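Local atomic coordinates of conserved hypothetical protein (Sulfolobus solfataricus, PDB entry 2FNA), a protein that binds ADP in the crystal and is probably an archaeal AAA+ ATPase that couples ATP binding and hydrolysis to an as yet unidentified task. Residues G37-T41 with L273-E277; N138-V142 with K169-F173; A225-D231 with Y253-L259. One frame throughout, in Å; residues are numbered along the deposited sequence.

Contact 1. Residues G37-T41 with L273-E277; sequences GLRRT and LILKE. With ADP (adenosine-5'-diphosphate), chain D.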
loop_
_atom_site.group_PDB
_atom_site.type_symbol
_atom_site.label_atom_id
_atom_site.label_comp_id
_atom_site.label_asym_id
_atom_site.label_seq_id
_atom_site.Cartn_x
_atom_site.Cartn_y
_atom_site.Cartn_z
ATOM N N GLY A 37 -1.245 -1.901 -6.496
ATOM C CA GLY A 37 -0.083 -2.758 -6.635
ATOM C C GLY A 37 0.145 -3.553 -5.370
ATOM O O GLY A 37 -0.183 -3.095 -4.288
ATOM N N LEU A 38 0.678 -4.766 -5.513
ATOM C CA LEU A 38 1.050 -5.566 -4.354
ATOM C C LEU A 38 2.074 -4.836 -3.529
ATOM O O LEU A 38 2.769 -3.917 -4.011
ATOM C CB LEU A 38 1.646 -6.901 -4.799
ATOM C CG LEU A 38 0.696 -7.827 -5.562
ATOM C CD1 LEU A 38 1.491 -8.940 -6.353
ATOM C CD2 LEU A 38 -0.312 -8.460 -4.663
ATOM N N ARG A 39 2.205 -5.245 -2.281
ATOM C CA ARG A 39 3.293 -4.775 -1.491
ATOM C C ARG A 39 4.602 -4.830 -2.254
ATOM O O ARG A 39 4.868 -5.757 -3.014
ATOM C CB ARG A 39 3.439 -5.565 -0.208
ATOM C CG ARG A 39 2.575 -5.100 0.875
ATOM C CD ARG A 39 2.890 -5.838 2.157
ATOM N NE ARG A 39 1.652 -6.219 2.788
ATOM C CZ ARG A 39 0.836 -5.385 3.410
ATOM N NH1 ARG A 39 1.134 -4.090 3.522
ATOM N NH2 ARG A 39 -0.290 -5.859 3.929
ATOM N N ARG A 40 5.402 -3.796 -2.040
ATOM C CA ARG A 40 6.778 -3.706 -2.548
ATOM C C ARG A 40 6.893 -3.526 -4.036
ATOM O O ARG A 40 7.943 -3.830 -4.618
ATOM C CB ARG A 40 7.595 -4.909 -2.070
ATOM C CG ARG A 40 7.919 -4.812 -0.628
ATOM C CD ARG A 40 8.497 -6.118 -0.143
ATOM N NE ARG A 40 7.494 -7.173 0.012
ATOM C CZ ARG A 40 6.663 -7.276 1.040
ATOM N NH1 ARG A 40 6.677 -6.384 2.029
ATOM N NH2 ARG A 40 5.827 -8.297 1.106
ATOM N N THR A 41 5.853 -2.953 -4.645
ATOM C CA THR A 41 5.851 -2.679 -6.085
ATOM C C THR A 41 6.217 -1.214 -6.424
ATOM O O THR A 41 6.355 -0.870 -7.586
ATOM C CB THR A 41 4.522 -3.100 -6.781
ATOM O OG1 THR A 41 3.412 -2.555 -6.079
ATOM C CG2 THR A 41 4.381 -4.642 -6.840
ATOM N N LEU A 273 9.809 -11.294 6.659
ATOM C CA LEU A 273 8.862 -10.217 6.458
ATOM C C LEU A 273 7.490 -10.714 6.019
ATOM O O LEU A 273 6.491 -10.325 6.583
ATOM C CB LEU A 273 9.432 -9.188 5.494
ATOM C CG LEU A 273 8.620 -7.894 5.378
ATOM C CD1 LEU A 273 8.408 -7.245 6.716
ATOM C CD2 LEU A 273 9.380 -6.939 4.427
ATOM N N ILE A 274 7.428 -11.625 5.058
ATOM C CA ILE A 274 6.139 -12.175 4.633
ATOM C C ILE A 274 5.357 -12.831 5.774
ATOM O O ILE A 274 4.160 -12.615 5.914
ATOM C CB ILE A 274 6.311 -13.161 3.467
ATOM C CG1 ILE A 274 6.701 -12.390 2.206
ATOM C CG2 ILE A 274 5.029 -14.022 3.246
ATOM C CD1 ILE A 274 7.486 -13.162 1.198
ATOM N N LEU A 275 6.027 -13.630 6.589
ATOM C CA LEU A 275 5.351 -14.344 7.685
ATOM C C LEU A 275 4.910 -13.395 8.820
ATOM O O LEU A 275 3.910 -13.648 9.496
ATOM C CB LEU A 275 6.268 -15.437 8.238
ATOM C CG LEU A 275 6.542 -16.629 7.311
ATOM C CD1 LEU A 275 7.509 -17.622 7.936
ATOM C CD2 LEU A 275 5.281 -17.319 6.930
ATOM N N LYS A 276 5.639 -12.298 9.012
ATOM C CA LYS A 276 5.207 -11.276 9.944
ATOM C C LYS A 276 3.931 -10.587 9.431
ATOM O O LYS A 276 3.002 -10.310 10.193
ATOM C CB LYS A 276 6.302 -10.248 10.160
ATOM C CG LYS A 276 6.027 -9.326 11.344
ATOM C CD LYS A 276 6.760 -8.026 11.232
ATOM C CE LYS A 276 6.678 -7.259 12.530
ATOM N NZ LYS A 276 5.302 -7.335 13.140
ATOM N N GLU A 277 3.913 -10.300 8.132
ATOM C CA GLU A 277 2.732 -9.748 7.470
ATOM C C GLU A 277 1.550 -10.734 7.503
ATOM O O GLU A 277 0.384 -10.330 7.559
ATOM C CB GLU A 277 3.091 -9.376 6.032
ATOM C CG GLU A 277 3.984 -8.130 5.979
ATOM C CD GLU A 277 4.516 -7.816 4.615
ATOM O OE1 GLU A 277 4.374 -8.642 3.683
ATOM O OE2 GLU A 277 5.110 -6.729 4.473
HETATM P PB ADP D . 5.115 -0.210 -1.859
HETATM O O1B ADP D . 4.391 -0.536 -3.126
HETATM O O2B ADP D . 5.133 -1.394 -0.897
HETATM O O3B ADP D . 4.797 1.099 -1.219
HETATM P PA ADP D . 7.846 0.911 -1.957
HETATM O O1A ADP D . 7.756 2.251 -2.614
HETATM O O2A ADP D . 7.903 1.015 -0.490
HETATM O O3A ADP D . 6.695 -0.159 -2.378
HETATM O "O5'" ADP D . 9.070 0.163 -2.639
HETATM C "C5'" ADP D . 9.591 -1.081 -2.140
HETATM C "C4'" ADP D . 11.110 -1.104 -2.294
HETATM O "O4'" ADP D . 11.496 -1.294 -3.642
HETATM C "C3'" ADP D . 11.801 0.155 -1.872
HETATM O "O3'" ADP D . 13.131 -0.213 -1.448
HETATM C "C2'" ADP D . 11.925 0.958 -3.148
HETATM O "O2'" ADP D . 13.023 1.858 -3.127
HETATM C "C1'" ADP D . 12.164 -0.148 -4.137
HETATM N N9 ADP D . 11.630 0.074 -5.476
HETATM C C8 ADP D . 10.410 -0.305 -5.912
HETATM N N7 ADP D . 10.269 -0.014 -7.205
HETATM C C5 ADP D . 11.413 0.587 -7.610
HETATM C C6 ADP D . 11.952 1.151 -8.867
HETATM N N6 ADP D . 11.199 1.162 -9.986
HETATM N N1 ADP D . 13.220 1.652 -8.868
HETATM C C2 ADP D . 13.995 1.640 -7.767
HETATM N N3 ADP D . 13.575 1.138 -6.594
HETATM C C4 ADP D . 12.326 0.609 -6.473
#

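Contact 2. Residues N138-V142 with K169-F173; sequences NVIIV and KRIKF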
loop_
_atom_site.group_PDB
_atom_site.type_symbol
_atom_site.label_atom_id
_atom_site.label_comp_id
_atom_site.label_asym_id
_atom_site.label_seq_id
_atom_site.Cartn_x
_atom_site.Cartn_y
_atom_site.Cartn_z
ATOM N N ASN A 138 -3.428 23.536 -5.848
ATOM C CA ASN A 138 -3.941 22.240 -5.395
ATOM C C ASN A 138 -3.197 21.797 -4.131
ATOM O O ASN A 138 -1.992 22.013 -4.002
ATOM C CB ASN A 138 -3.753 21.148 -6.470
ATOM C CG ASN A 138 -4.712 21.280 -7.636
ATOM O OD1 ASN A 138 -5.685 22.007 -7.569
ATOM N ND2 ASN A 138 -4.434 20.559 -8.712
ATOM N N VAL A 139 -3.926 21.201 -3.194
ATOM C CA VAL A 139 -3.316 20.606 -1.999
ATOM C C VAL A 139 -3.591 19.122 -2.116
ATOM O O VAL A 139 -4.711 18.728 -2.401
ATOM C CB VAL A 139 -3.960 21.117 -0.707
ATOM C CG1 VAL A 139 -3.340 20.446 0.503
ATOM C CG2 VAL A 139 -3.873 22.665 -0.627
ATOM N N ILE A 140 -2.557 18.326 -1.900
ATOM C CA ILE A 140 -2.626 16.901 -2.079
ATOM C C ILE A 140 -2.780 16.271 -0.720
ATOM O O ILE A 140 -2.053 16.605 0.230
ATOM C CB ILE A 140 -1.378 16.384 -2.786
ATOM C CG1 ILE A 140 -1.234 17.106 -4.130
ATOM C CG2 ILE A 140 -1.423 14.855 -2.918
ATOM C CD1 ILE A 140 0.039 16.837 -4.831
ATOM N N ILE A 141 -3.744 15.368 -0.628
ATOM C CA ILE A 141 -3.982 14.613 0.575
ATOM C C ILE A 141 -3.654 13.168 0.249
ATOM O O ILE A 141 -4.329 12.534 -0.576
ATOM C CB ILE A 141 -5.425 14.676 1.068
ATOM C CG1 ILE A 141 -5.943 16.110 1.117
ATOM C CG2 ILE A 141 -5.522 13.996 2.433
ATOM C CD1 ILE A 141 -5.525 16.908 2.299
ATOM N N VAL A 142 -2.595 12.673 0.882
ATOM C CA VAL A 142 -2.126 11.327 0.656
ATOM C C VAL A 142 -2.577 10.452 1.783
ATOM O O VAL A 142 -2.292 10.730 2.968
ATOM C CB VAL A 142 -0.577 11.272 0.549
ATOM C CG1 VAL A 142 -0.101 9.882 0.293
ATOM C CG2 VAL A 142 -0.088 12.210 -0.539
ATOM N N LYS A 169 -12.410 21.842 -5.331
ATOM C CA LYS A 169 -11.721 21.697 -6.616
ATOM C C LYS A 169 -10.221 21.849 -6.532
ATOM O O LYS A 169 -9.534 21.501 -7.481
ATOM C CB LYS A 169 -12.282 22.683 -7.647
ATOM C CG LYS A 169 -13.820 22.582 -7.860
ATOM C CD LYS A 169 -14.271 21.279 -8.560
ATOM C CE LYS A 169 -15.745 20.981 -8.260
ATOM N NZ LYS A 169 -16.439 20.211 -9.345
ATOM N N ARG A 170 -9.716 22.354 -5.407
ATOM C CA ARG A 170 -8.268 22.382 -5.143
ATOM C C ARG A 170 -7.794 21.310 -4.172
ATOM O O ARG A 170 -6.667 21.382 -3.713
ATOM C CB ARG A 170 -7.816 23.756 -4.624
ATOM C CG ARG A 170 -7.832 24.827 -5.712
ATOM C CD ARG A 170 -7.098 26.088 -5.306
ATOM N NE ARG A 170 -7.751 26.783 -4.199
ATOM C CZ ARG A 170 -8.886 27.471 -4.306
ATOM N NH1 ARG A 170 -9.534 27.564 -5.470
ATOM N NH2 ARG A 170 -9.392 28.071 -3.234
ATOM N N ILE A 171 -8.636 20.338 -3.854
ATOM C CA ILE A 171 -8.244 19.212 -2.991
ATOM C C ILE A 171 -8.135 17.991 -3.888
ATOM O O ILE A 171 -9.104 17.634 -4.576
ATOM C CB ILE A 171 -9.250 18.953 -1.809
ATOM C CG1 ILE A 171 -9.319 20.126 -0.817
ATOM C CG2 ILE A 171 -8.914 17.658 -1.054
ATOM C CD1 ILE A 171 -8.117 20.335 0.031
ATOM N N LYS A 172 -6.930 17.409 -3.931
ATOM C CA LYS A 172 -6.624 16.237 -4.741
ATOM C C LYS A 172 -6.104 15.111 -3.863
ATOM O O LYS A 172 -5.060 15.253 -3.233
ATOM C CB LYS A 172 -5.567 16.584 -5.779
ATOM C CG LYS A 172 -5.884 17.757 -6.652
ATOM C CD LYS A 172 -7.086 17.492 -7.522
ATOM C CE LYS A 172 -7.460 18.693 -8.405
ATOM N NZ LYS A 172 -8.833 18.415 -8.851
ATOM N N PHE A 173 -6.839 13.998 -3.800
ATOM C CA PHE A 173 -6.447 12.866 -2.986
ATOM C C PHE A 173 -5.619 11.882 -3.767
ATOM O O PHE A 173 -5.900 11.583 -4.960
ATOM C CB PHE A 173 -7.669 12.092 -2.491
ATOM C CG PHE A 173 -8.513 12.842 -1.519
ATOM C CD1 PHE A 173 -8.267 12.736 -0.151
ATOM C CD2 PHE A 173 -9.569 13.623 -1.950
ATOM C CE1 PHE A 173 -9.027 13.443 0.758
ATOM C CE2 PHE A 173 -10.355 14.307 -1.041
ATOM C CZ PHE A 173 -10.078 14.213 0.313
#

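Contact 3. Residues A225-D231 with Y253-L259; sequences ADIDFKD and YLDNKNL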
loop_
_atom_site.group_PDB
_atom_site.type_symbol
_atom_site.label_atom_id
_atom_site.label_comp_id
_atom_site.label_asym_id
_atom_site.label_seq_id
_atom_site.Cartn_x
_atom_site.Cartn_y
_atom_site.Cartn_z
ATOM N N ALA A 225 26.631 1.281 -10.169
ATOM C CA ALA A 225 27.682 1.022 -9.161
ATOM C C ALA A 225 29.069 0.831 -9.788
ATOM O O ALA A 225 30.089 0.904 -9.101
ATOM C CB ALA A 225 27.327 -0.208 -8.302
ATOM N N ASP A 226 29.081 0.587 -11.100
ATOM C CA ASP A 226 30.287 0.338 -11.872
ATOM C C ASP A 226 30.942 -0.993 -11.536
ATOM O O ASP A 226 32.157 -1.059 -11.395
ATOM C CB ASP A 226 31.286 1.493 -11.708
ATOM C CG ASP A 226 32.285 1.569 -12.842
ATOM O OD1 ASP A 226 32.092 0.863 -13.868
ATOM O OD2 ASP A 226 33.255 2.340 -12.689
ATOM N N ILE A 227 30.135 -2.042 -11.435
ATOM C CA ILE A 227 30.626 -3.384 -11.146
ATOM C C ILE A 227 30.082 -4.335 -12.188
ATOM O O ILE A 227 29.032 -4.069 -12.763
ATOM C CB ILE A 227 30.198 -3.874 -9.747
ATOM C CG1 ILE A 227 28.698 -4.133 -9.677
ATOM C CG2 ILE A 227 30.644 -2.864 -8.674
ATOM C CD1 ILE A 227 28.328 -5.345 -8.873
ATOM N N ASP A 228 30.794 -5.435 -12.434
ATOM C CA ASP A 228 30.356 -6.419 -13.432
ATOM C C ASP A 228 29.248 -7.269 -12.815
ATOM O O ASP A 228 29.178 -7.423 -11.600
ATOM C CB ASP A 228 31.525 -7.304 -13.902
ATOM C CG ASP A 228 31.318 -7.864 -15.330
ATOM O OD1 ASP A 228 30.383 -7.420 -16.036
ATOM O OD2 ASP A 228 32.101 -8.744 -15.738
ATOM N N PHE A 229 28.343 -7.766 -13.643
ATOM C CA PHE A 229 27.401 -8.778 -13.212
ATOM C C PHE A 229 26.995 -9.606 -14.424
ATOM O O PHE A 229 26.854 -9.071 -15.499
ATOM C CB PHE A 229 26.181 -8.128 -12.549
ATOM C CG PHE A 229 25.371 -9.087 -11.715
ATOM C CD1 PHE A 229 25.712 -9.332 -10.388
ATOM C CD2 PHE A 229 24.276 -9.750 -12.249
ATOM C CE1 PHE A 229 24.969 -10.216 -9.616
ATOM C CE2 PHE A 229 23.525 -10.618 -11.472
ATOM C CZ PHE A 229 23.884 -10.859 -10.159
ATOM N N LYS A 230 26.843 -10.912 -14.242
ATOM C CA LYS A 230 26.508 -11.834 -15.342
ATOM C C LYS A 230 25.205 -12.636 -15.144
ATOM O O LYS A 230 24.446 -12.872 -16.110
ATOM C CB LYS A 230 27.691 -12.784 -15.587
ATOM C CG LYS A 230 28.822 -12.174 -16.422
ATOM N N ASP A 231 24.918 -12.987 -13.893
ATOM C CA ASP A 231 23.878 -13.966 -13.551
ATOM C C ASP A 231 22.446 -13.416 -13.390
ATOM O O ASP A 231 21.750 -13.763 -12.441
ATOM C CB ASP A 231 24.286 -14.635 -12.237
ATOM C CG ASP A 231 25.554 -15.407 -12.363
ATOM O OD1 ASP A 231 25.529 -16.453 -13.043
ATOM O OD2 ASP A 231 26.562 -14.960 -11.776
ATOM N N TYR A 253 24.073 -7.675 -2.724
ATOM C CA TYR A 253 25.150 -8.098 -3.625
ATOM C C TYR A 253 26.229 -7.027 -3.758
ATOM O O TYR A 253 27.394 -7.327 -3.836
ATOM C CB TYR A 253 24.625 -8.457 -5.023
ATOM C CG TYR A 253 25.752 -8.993 -5.876
ATOM C CD1 TYR A 253 26.110 -10.324 -5.819
ATOM C CD2 TYR A 253 26.492 -8.146 -6.713
ATOM C CE1 TYR A 253 27.184 -10.816 -6.560
ATOM C CE2 TYR A 253 27.535 -8.633 -7.470
ATOM C CZ TYR A 253 27.872 -9.969 -7.391
ATOM O OH TYR A 253 28.925 -10.466 -8.128
ATOM N N LEU A 254 25.840 -5.765 -3.805
ATOM C CA LEU A 254 26.827 -4.693 -3.854
ATOM C C LEU A 254 27.658 -4.666 -2.592
ATOM O O LEU A 254 28.847 -4.370 -2.596
ATOM C CB LEU A 254 26.128 -3.347 -4.066
ATOM C CG LEU A 254 25.592 -3.034 -5.469
ATOM C CD1 LEU A 254 25.112 -1.606 -5.509
ATOM C CD2 LEU A 254 26.629 -3.255 -6.542
ATOM N N ASP A 255 27.031 -5.029 -1.497
ATOM C CA ASP A 255 27.693 -4.948 -0.230
ATOM C C ASP A 255 28.651 -6.096 -0.023
ATOM O O ASP A 255 29.657 -5.936 0.637
ATOM C CB ASP A 255 26.661 -4.945 0.896
ATOM C CG ASP A 255 27.268 -4.556 2.202
ATOM O OD1 ASP A 255 27.963 -3.505 2.231
ATOM O OD2 ASP A 255 27.095 -5.320 3.164
ATOM N N ASN A 256 28.329 -7.259 -0.572
ATOM C CA ASN A 256 29.130 -8.413 -0.306
ATOM C C ASN A 256 29.746 -9.132 -1.550
ATOM O O ASN A 256 30.741 -9.822 -1.415
ATOM C CB ASN A 256 28.320 -9.340 0.593
ATOM C CG ASN A 256 27.980 -10.609 -0.078
ATOM O OD1 ASN A 256 27.235 -10.621 -1.078
ATOM N ND2 ASN A 256 28.572 -11.713 0.419
ATOM N N LYS A 257 29.168 -8.967 -2.735
ATOM C CA LYS A 257 29.688 -9.547 -3.997
ATOM C C LYS A 257 29.747 -11.077 -4.037
ATOM O O LYS A 257 30.545 -11.645 -4.779
ATOM C CB LYS A 257 31.075 -9.002 -4.335
ATOM C CG LYS A 257 31.193 -7.489 -4.297
ATOM C CD LYS A 257 30.751 -6.855 -5.574
ATOM C CE LYS A 257 31.012 -5.358 -5.539
ATOM N NZ LYS A 257 32.461 -5.012 -5.456
ATOM N N ASN A 258 28.921 -11.742 -3.243
ATOM C CA ASN A 258 28.781 -13.185 -3.302
ATOM C C ASN A 258 27.356 -13.462 -3.716
ATOM O O ASN A 258 26.418 -13.105 -3.022
ATOM C CB ASN A 258 29.092 -13.836 -1.954
ATOM C CG ASN A 258 29.152 -15.349 -2.037
ATOM O OD1 ASN A 258 28.160 -16.015 -2.301
ATOM N ND2 ASN A 258 30.323 -15.893 -1.819
ATOM N N LEU A 259 27.198 -14.097 -4.863
ATOM C CA LEU A 259 25.890 -14.320 -5.426
ATOM C C LEU A 259 25.007 -15.168 -4.531
ATOM O O LEU A 259 23.854 -14.823 -4.327
ATOM C CB LEU A 259 26.014 -14.958 -6.802
ATOM C CG LEU A 259 24.670 -15.275 -7.432
ATOM C CD1 LEU A 259 23.974 -13.994 -7.815
ATOM C CD2 LEU A 259 24.859 -16.185 -8.650
HETATM O O HOH W 1 30.303 -8.569 -9.558
#

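Contact 1. Residues G37-T41 with L273-E277
Arg40 and Glu277 meet in an end-on, two-pronged salt bridge that ties a P-loop-like turn to helix 259-282. The turn follows strand 32-37, fits the Walker A pattern of P-loop NTPases and holds the ADP beta-phosphate with backbone amides: Arg40 N donates to ADP O2B at 2.7 Å, while the bond from Thr41 N to ADP O1B is weak. Arg40 therefore faces two ways, its amide toward the nucleotide and its guanidinium toward the helix. The tight part of the contact is this ion pair. Arg40 NH1 reaches Glu277 OE2 at 2.9 Å, with 169° at the hydrogen, and Arg40 NH2 reaches Glu277 OE1 at 3.0 Å; both oxygens use their syn lone pairs. Guanidinium and carboxylate are nearly coplanar, and the pair of hydrogen bonds limits their rotation. A bend in the arginine chain at chi3 (-75°) turns its end toward the carboxylate, and Arg39 CB lies over one face of the guanidinium near its rim. Arg39 is looser in its charge pairing. It runs antiparallel alongside Glu277, its guanidinium plane turned 46° from the carboxylate; Arg39 CD comes within 3.3 Å of Glu277 OE2, but Arg39 NE stays 3.8 Å from Glu277 OE1, a long salt bridge. Leu273 is only partly buried, and beside the ion pair its CD2 methyl rests 3.7 Å from Arg40 NH1.

Contact 2. Residues N138-V142 with K169-F173
Asn138 lies against Lys172 just before strand 139-142 begins. Its amide crosses the lysine chain at a slant, ND2 coming within 3.6 Å of Lys172 CE. Lys172 CG lies beside the amide, and the bend at chi2 (-65°) folds the chain back so that CE lies there too. On the backbone, Asn138 CA makes a CA-H...O contact with Arg170 O, the same oxygen that accepts from Val139 N at 2.8 Å. Val139 then uses its other polar atom: Val139 O receives Lys172 N at 3.0 Å, with 174° at the hydrogen, so one residue bonds to both Arg170 and Lys172, as parallel pairing requires. Its side chain shares a sheet face with Ile171. Ile140 pairs with Lys172 and turns to the other face, its CG2 lying 3.7 Å from the backbone Lys172 O. At Ile141 the backbone N bonds to Lys172 O at 2.9 Å, and the side chain returns to the face of Val139. There Ile141 CB packs 3.7 Å from Phe173 CD1, the two side chains running side by side in the same direction, while Ile141 CG1 meets Ile171 CG2 at 4.0 Å. Leu128 and Phe131 of helix 124-133 pack onto this apolar face. The strand segments run at 29° to each other, and helix 158-167 connects their strands: a beta-alpha-beta unit in the central parallel sheet of a P-loop ATPase domain.

Contact 3. Residues A225-D231 with Y253-L259
Ile227, Phe229 and Leu259 have the most surface buried here, where loop 225-231 packs on the end of helix 243-256 and the start of the next helix; together they account for nearly half of the buried surface, the rest coming chiefly from Tyr253 and Leu254. Ile227 makes the largest share. With chi1 at 69°, its CG1 is flanked by the backbone N and C, and the CD1 methyl reaches into the angle between two residues of the helix: it lies 3.6 Å from Leu254 CD2 and, at the edge of the tyrosine ring, 3.7 Å from Tyr253 CE2. Ala225 CB adds to the same apolar patch by touching Leu254 CD2, while the other branch of Ile227, CG2, meets CE of Lys257.

Phe229 makes the aromatic part of the contact. Its edge is directed at the face of Tyr253 in a T-shaped stack, with ring centroids 4.8 Å apart and planes at 90°; Phe229 CE1 sits over the ring centre and Phe229 CD1 approaches Tyr253 CE2 at 3.5 Å. The opposite face of the tyrosine ring has Lys257 CA near its rim, so the ring is flanked on both faces. A water joins the two segments at its phenol end, donating to Asp228 O at 2.6 Å and lying 2.7 Å from Tyr253 OH.

Leu259 packs against Phe229, its chain nearly at right angles, with Leu259 CD1 at 3.9 Å from Phe229 CZ. The CD2 branch brushes Asp231. Phe249 lies against both Phe229 and Leu259, and Phe222 stacks on Phe229, extending the apolar cluster. Here a loop between two helices packs on the junction of two others in an all-helical part of the chain, consistent with the helical lid that follows the nucleotide-binding core in AAA+ ATPases.

In the fold
The three contacts sample the sheet, the nucleotide site and the helical region beyond it. Contact 1 is the one at the ligand: its turn bonds to ADP, and it closes a chain loop within which contacts 2 and 3 are both nested. Contact 2 lies in the parallel sheet, its centre about 28 Å from that of contact 1 and nearest atoms about 14 Å apart; strand 171-177 neighbours strand 32-37, which leads into the turn. Contact 3 is centred about 25 Å from contact 1, yet helix 243-256 is followed, after the short turn 257-258, by helix 259-282, which carries Glu277, and the Leu254 side chain is about 12 Å from ADP. Contacts 2 and 3 are about 42 Å apart between centres.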